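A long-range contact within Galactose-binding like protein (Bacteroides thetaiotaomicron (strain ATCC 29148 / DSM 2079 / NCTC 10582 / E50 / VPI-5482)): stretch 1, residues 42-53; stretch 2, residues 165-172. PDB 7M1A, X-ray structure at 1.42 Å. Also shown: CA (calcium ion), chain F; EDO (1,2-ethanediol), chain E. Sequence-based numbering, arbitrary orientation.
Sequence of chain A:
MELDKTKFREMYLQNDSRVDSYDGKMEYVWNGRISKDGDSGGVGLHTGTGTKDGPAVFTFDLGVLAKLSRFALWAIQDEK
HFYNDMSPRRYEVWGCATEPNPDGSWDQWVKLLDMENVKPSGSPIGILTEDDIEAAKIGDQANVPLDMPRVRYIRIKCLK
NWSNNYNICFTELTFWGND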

ATOM      1  N   GLY A  42      10.077  -9.295  -6.590  1.00 11.89           N
ATOM      2  CA  GLY A  42       9.590  -7.894  -6.648  1.00 10.26           C
ATOM      3  C   GLY A  42      10.805  -6.985  -6.894  1.00  8.18           C
ATOM      4  O   GLY A  42      11.681  -6.871  -6.040  1.00 11.78           O
ATOM      5  N   VAL A  43      10.837  -6.378  -8.080  1.00  9.15           N
ATOM      6  CA  VAL A  43      12.011  -5.615  -8.515  1.00  8.31           C
ATOM      7  C   VAL A  43      12.090  -4.204  -7.958  1.00  8.08           C
ATOM      8  O   VAL A  43      13.193  -3.698  -7.692  1.00  9.05           O
ATOM      9  CB  VAL A  43      12.068  -5.615 -10.069  1.00  9.77           C
ATOM     10  CG1 VAL A  43      13.117  -4.694 -10.665  1.00 11.23           C
ATOM     11  CG2 VAL A  43      12.226  -7.077 -10.585  1.00 15.41           C
ATOM     12  N   GLY A  44      10.945  -3.541  -7.831  1.00  7.53           N
ATOM     13  CA  GLY A  44      11.024  -2.167  -7.370  1.00  7.93           C
ATOM     14  C   GLY A  44       9.652  -1.515  -7.489  1.00  5.59           C
ATOM     15  O   GLY A  44       8.610  -2.211  -7.561  1.00  7.54           O
ATOM     16  N   LEU A  45       9.625  -0.177  -7.488  1.00  6.36           N
ATOM     17  CA  LEU A  45       8.417   0.555  -7.729  1.00  6.61           C
ATOM     18  C   LEU A  45       8.578   1.328  -9.021  1.00  6.35           C
ATOM     19  O   LEU A  45       9.715   1.568  -9.502  1.00  7.12           O
ATOM     20  CB  LEU A  45       7.997   1.439  -6.541  1.00  6.92           C
ATOM     21  CG  LEU A  45       8.887   2.656  -6.214  1.00  6.51           C
ATOM     22  CD1 LEU A  45       8.715   3.831  -7.185  1.00  7.23           C
ATOM     23  CD2 LEU A  45       8.568   3.147  -4.787  1.00  7.44           C
ATOM     24  N   HIS A  46       7.430   1.671  -9.611  1.00  7.54           N
ATOM     25  CA  HIS A  46       7.483   2.345 -10.900  1.00  8.16           C
ATOM     26  C   HIS A  46       6.194   3.114 -11.133  1.00  7.64           C
ATOM     27  O   HIS A  46       5.119   2.527 -11.047  1.00  8.31           O
ATOM     28  CB  HIS A  46       7.654   1.264 -11.998  1.00  8.34           C
ATOM     29  CG  HIS A  46       8.127   1.801 -13.297  1.00  9.62           C
ATOM     30  ND1 HIS A  46       7.546   2.915 -13.953  1.00  9.37           N
ATOM     31  CD2 HIS A  46       9.129   1.331 -14.086  1.00 10.52           C
ATOM     32  CE1 HIS A  46       8.240   3.081 -15.086  1.00 11.51           C
ATOM     33  NE2 HIS A  46       9.197   2.140 -15.167  1.00 12.53           N
ATOM     34  N   THR A  47       6.262   4.440 -11.386  1.00  6.91           N
ATOM     35  CA  THR A  47       5.039   5.223 -11.584  1.00  8.00           C
ATOM     36  C   THR A  47       4.512   5.197 -13.011  1.00  8.50           C
ATOM     37  O   THR A  47       3.465   5.814 -13.251  1.00 11.39           O
ATOM     38  CB  THR A  47       5.289   6.696 -11.219  1.00  6.97           C
ATOM     39  OG1 THR A  47       6.293   7.278 -12.056  1.00  8.26           O
ATOM     40  CG2 THR A  47       5.736   6.862  -9.774  1.00  7.72           C
ATOM     41  N   GLY A  48       5.209   4.471 -13.926  1.00  9.11           N
ATOM     42  CA  GLY A  48       4.756   4.428 -15.312  1.00  9.45           C
ATOM     43  C   GLY A  48       5.472   5.475 -16.171  1.00  9.56           C
ATOM     44  O   GLY A  48       6.526   6.027 -15.820  1.00  9.94           O
ATOM     45  N   THR A  49       4.878   5.737 -17.343  1.00 10.31           N
ATOM     46  CA  THR A  49       5.438   6.674 -18.327  1.00 10.34           C
ATOM     47  C   THR A  49       4.386   7.656 -18.795  1.00 11.20           C
ATOM     48  O   THR A  49       4.654   8.358 -19.737  1.00 12.73           O
ATOM     49  CB  THR A  49       6.017   5.917 -19.526  1.00 11.01           C
ATOM     50  OG1 THR A  49       5.030   5.054 -20.105  1.00 13.30           O
ATOM     51  CG2 THR A  49       7.157   5.006 -19.115  1.00 12.15           C
ATOM     52  N   GLY A  50       3.217   7.711 -18.170  1.00 11.74           N
ATOM     53  CA  GLY A  50       2.248   8.764 -18.491  1.00 13.15           C
ATOM     54  C   GLY A  50       2.772  10.146 -18.088  1.00 11.60           C
ATOM     55  O   GLY A  50       3.580  10.299 -17.159  1.00 11.88           O
ATOM     56  N   THR A  51       2.295  11.186 -18.774  1.00 11.84           N
ATOM     57  CA  THR A  51       2.802  12.516 -18.478  1.00 11.83           C
ATOM     58  C   THR A  51       2.086  13.011 -17.232  1.00 12.50           C
ATOM     59  O   THR A  51       0.862  12.930 -17.170  1.00 16.39           O
ATOM     60  CB  THR A  51       2.470  13.493 -19.609  1.00 10.97           C
ATOM     61  OG1 THR A  51       3.238  12.987 -20.727  1.00 13.48           O
ATOM     62  CG2 THR A  51       2.778  14.926 -19.249  1.00 13.66           C
ATOM     63  N   LYS A  52       2.865  13.448 -16.225  1.00 11.85           N
ATOM     64  CA  LYS A  52       2.309  14.005 -15.007  1.00 11.33           C
ATOM     65  C   LYS A  52       2.265  15.521 -15.045  1.00 11.62           C
ATOM     66  O   LYS A  52       3.148  16.122 -15.670  1.00 14.74           O
ATOM     67  CB  LYS A  52       3.065  13.492 -13.764  1.00 12.38           C
ATOM     68  CG  LYS A  52       2.927  11.982 -13.579  1.00 10.04           C
ATOM     69  CD  LYS A  52       3.657  11.481 -12.327  1.00 13.13           C
ATOM     70  CE  LYS A  52       3.410   9.999 -12.037  1.00 11.76           C
ATOM     71  NZ  LYS A  52       1.964   9.765 -11.746  1.00 13.48           N
ATOM     72  N   ASP A  53       1.384  16.087 -14.219  1.00 13.61           N
ATOM     73  CA  ASP A  53       1.258  17.541 -14.059  1.00 14.85           C
ATOM     74  C   ASP A  53       2.403  18.162 -13.241  1.00 15.11           C
ATOM     75  O   ASP A  53       2.605  19.387 -13.252  1.00 21.08           O
ATOM     76  CB  ASP A  53      -0.067  17.975 -13.386  1.00 20.50           C
ATOM     77  CG  ASP A  53      -1.247  17.836 -14.298  1.00 32.42           C
ATOM     78  OD1 ASP A  53      -1.045  17.641 -15.535  1.00 37.25           O
ATOM     79  OD2 ASP A  53      -2.373  17.963 -13.777  1.00 46.39           O
ATOM     80  N   ASN A 165      11.469  13.697 -17.316  1.00 11.04           N
ATOM     81  CA  ASN A 165      10.087  13.870 -16.886  1.00  9.37           C
ATOM     82  C   ASN A 165       9.951  13.558 -15.383  1.00  9.34           C
ATOM     83  O   ASN A 165      10.929  13.434 -14.641  1.00 10.40           O
ATOM     84  CB  ASN A 165       9.064  13.183 -17.811  1.00  9.76           C
ATOM     85  CG  ASN A 165       9.177  11.656 -17.788  1.00 10.46           C
ATOM     86  OD1 ASN A 165       8.871  11.004 -16.793  1.00 11.42           O
ATOM     87  ND2 ASN A 165       9.605  11.032 -18.898  1.00 12.83           N
ATOM     88  N   TYR A 166       8.690  13.480 -14.920  1.00  9.20           N
ATOM     89  CA  TYR A 166       8.398  13.480 -13.483  1.00  8.23           C
ATOM     90  C   TYR A 166       8.239  12.048 -12.928  1.00  7.88           C
ATOM     91  O   TYR A 166       8.118  11.914 -11.715  1.00  9.44           O
ATOM     92  CB  TYR A 166       7.109  14.262 -13.180  1.00  8.89           C
ATOM     93  CG  TYR A 166       7.195  15.746 -13.376  1.00  8.84           C
ATOM     94  CD1 TYR A 166       8.248  16.500 -12.878  1.00 10.02           C
ATOM     95  CD2 TYR A 166       6.296  16.385 -14.225  1.00 10.93           C
ATOM     96  CE1 TYR A 166       8.321  17.899 -13.062  1.00 12.43           C
ATOM     97  CE2 TYR A 166       6.369  17.759 -14.439  1.00 15.80           C
ATOM     98  CZ  TYR A 166       7.399  18.511 -13.884  1.00 14.42           C
ATOM     99  OH  TYR A 166       7.458  19.868 -14.067  1.00 20.57           O
ATOM    100  N   ASN A 167       8.217  11.004 -13.799  1.00  8.31           N
ATOM    101  CA  ASN A 167       8.070   9.630 -13.338  1.00  8.51           C
ATOM    102  C   ASN A 167       9.260   9.204 -12.490  1.00  7.72           C
ATOM    103  O   ASN A 167      10.336   9.761 -12.570  1.00  7.91           O
ATOM    104  CB  ASN A 167       7.761   8.723 -14.540  1.00  8.40           C
ATOM    105  CG  ASN A 167       6.353   8.972 -15.023  1.00  7.29           C
ATOM    106  OD1 ASN A 167       5.382   8.618 -14.321  1.00  8.68           O
ATOM    107  ND2 ASN A 167       6.200   9.544 -16.207  1.00  8.66           N
ATOM    108  N   ILE A 168       9.064   8.119 -11.749  1.00  6.99           N
ATOM    109  CA  ILE A 168      10.185   7.546 -11.027  1.00  7.09           C
ATOM    110  C   ILE A 168      10.074   6.018 -10.973  1.00  6.34           C
ATOM    111  O   ILE A 168       8.997   5.449 -10.762  1.00  7.89           O
ATOM    112  CB  ILE A 168      10.332   8.160  -9.597  1.00  6.88           C
ATOM    113  CG1 ILE A 168      11.578   7.653  -8.857  1.00  8.01           C
ATOM    114  CG2 ILE A 168       9.045   7.933  -8.787  1.00  8.84           C
ATOM    115  CD1 ILE A 168      11.872   8.388  -7.580  1.00  8.66           C
ATOM    116  N   CYS A 169      11.227   5.323 -11.092  1.00  7.03           N
ATOM    117  CA  CYS A 169      11.305   3.902 -10.766  1.00  7.01           C
ATOM    118  C   CYS A 169      12.682   3.681 -10.089  1.00  6.92           C
ATOM    119  O   CYS A 169      13.674   4.320 -10.442  1.00  7.26           O
ATOM    120  CB  CYS A 169      11.167   3.038 -12.029  1.00  9.18           C
ATOM    121  SG  CYS A 169      12.420   3.259 -13.318  1.00  9.49           S
ATOM    122  N   PHE A 170      12.754   2.708  -9.191  1.00  6.41           N
ATOM    123  CA  PHE A 170      13.998   2.337  -8.535  1.00  7.09           C
ATOM    124  C   PHE A 170      13.777   1.026  -7.773  1.00  5.92           C
ATOM    125  O   PHE A 170      12.601   0.579  -7.663  1.00  6.75           O
ATOM    126  CB  PHE A 170      14.609   3.420  -7.635  1.00  7.76           C
ATOM    127  CG  PHE A 170      13.811   3.738  -6.415  1.00  5.52           C
ATOM    128  CD1 PHE A 170      12.662   4.560  -6.519  1.00  7.23           C
ATOM    129  CD2 PHE A 170      14.182   3.283  -5.168  1.00  6.95           C
ATOM    130  CE1 PHE A 170      11.925   4.915  -5.382  1.00  7.32           C
ATOM    131  CE2 PHE A 170      13.427   3.635  -4.022  1.00  6.46           C
ATOM    132  CZ  PHE A 170      12.298   4.421  -4.163  1.00  7.71           C
ATOM    133  N   THR A 171      14.873   0.396  -7.263  1.00  6.69           N
ATOM    134  CA  THR A 171      14.767  -0.939  -6.694  1.00  5.92           C
ATOM    135  C   THR A 171      14.818  -0.963  -5.157  1.00  6.05           C
ATOM    136  O   THR A 171      14.231  -1.935  -4.578  1.00  6.95           O
ATOM    137  CB  THR A 171      15.807  -1.912  -7.272  1.00  7.00           C
ATOM    138  OG1 THR A 171      15.608  -3.209  -6.695  1.00  8.27           O
ATOM    139  CG2 THR A 171      17.251  -1.518  -6.977  1.00  8.19           C
ATOM    140  N   GLU A 172      15.531  -0.059  -4.463  1.00  6.09           N
ATOM    141  CA  GLU A 172      15.698  -0.202  -3.017  1.00  6.13           C
ATOM    142  C   GLU A 172      16.104   1.149  -2.451  1.00  5.36           C
ATOM    143  O   GLU A 172      16.826   1.914  -3.126  1.00  6.49           O
ATOM    144  CB  GLU A 172      16.796  -1.239  -2.661  1.00  7.31           C
ATOM    145  CG  GLU A 172      16.869  -1.646  -1.191  1.00  6.79           C
ATOM    146  CD  GLU A 172      15.653  -2.416  -0.662  1.00  6.64           C
ATOM    147  OE1 GLU A 172      14.803  -2.857  -1.458  1.00  7.45           O
ATOM    148  OE2 GLU A 172      15.618  -2.652   0.548  1.00  6.51           O
TER
HETATM  149 CA    CA F 404      14.233  -3.923  -3.422  1.00  8.73          CA
HETATM  150  C1  EDO E 403       9.698   2.493 -18.854  1.00 22.77           C
HETATM  151  O1  EDO E 403      10.319   2.122 -17.649  1.00 23.38           O
HETATM  152  C2  EDO E 403      10.317   1.776 -20.034  1.00 27.45           C
HETATM  153  O2  EDO E 403      10.455   0.499 -19.543  1.00 35.02           O
HETATM  154  O   HOH W   1      13.951  -5.500  -5.141  1.00  9.40           O
HETATM  155  O   HOH W   2       2.958   7.643 -15.237  1.00 12.23           O
HETATM  156  O   HOH W   3       5.882  13.545 -16.442  1.00 12.76           O

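The two stretches run in nearly opposite directions, 169° apart end to end, and bury 663 Å² between them. Their centre is a short antiparallel pairing. Leu-45 and Phe-170 form the hydrogen-bonded pair, with Leu-45 N donating to Phe-170 O at 3.1 Å and Phe-170 N to Leu-45 O at 3.3 Å, both N-H...O angles being 149°. His-46 and Cys-169 form the adjacent non-hydrogen-bonded pair, whose CA atoms lie 4.1 Å apart. Thr-47 N extends the ladder by donating to Ile-168 O (3.0 Å, 156°).

Side chains sort by face. Leu-45 (chi1 68°, p; chi2 75°, p) and Phe-170 (chi1 67°, p) share one face, and these rotamers bring the side-chain ends nearer the opposing stretch than the CA-to-CB bonds alone would suggest: Leu-45 CD1 lies 3.8 Å from Phe-170 CE1, an apolar contact suited to their buried setting. On the other face, the t rotamer of His-46 (chi1 -163°) sets its ring against Cys-169. Cys-169 CB sits over the ring face, 3.6 Å from the His-46 ring centroid and 25° off the normal, a CH-pi contact. The ring is fixed at both nitrogens: His-46 ND1 accepts from Gly-48 N at 2.8 Å, while His-46 NE2 donates to O1 of the ethanediol at 2.7 Å.

Beyond the strands, side chains replace the backbone ladder. The p rotamer of Thr-47 (chi1 62°) points its hydroxyl so that OG1 accepts from Ile-168 N (2.9 Å, 161°) and donates to Asn-167 OD1 at 2.8 Å. Asn-167, the residue most covered by the opposite stretch at 103 Å², starts sideways, but with chi1 -72° (m) its amide reaches across. There Asn-167 ND2 donates to Gly-50 O at 2.9 Å, nearly linear at 171°, and to Asn-165 OD1 within its own stretch at 3.1 Å. An amide suits this place because it offers both acceptor and donor. Lys-52, extended through chi2 and chi3 (both t), passes alongside, its CE 3.3 Å from Asn-167 OD1. Water 3 bridges the backbone here, accepting from Lys-52 N at 3.0 Å and Tyr-166 N at 3.2 Å.

At the other end, Thr-171 (chi1 -178°, t) donates from OG1 to Val-43 O at 2.7 Å, while its carbonyl O binds calcium at 2.3 Å. Gly-44 packs closely here: an ideal CB would lie 2.1 Å from Phe-170 O, a clash. Gly-48 answers to its own backbone, since at phi/psi 95/-163 a CB would jam against the preceding carbonyl.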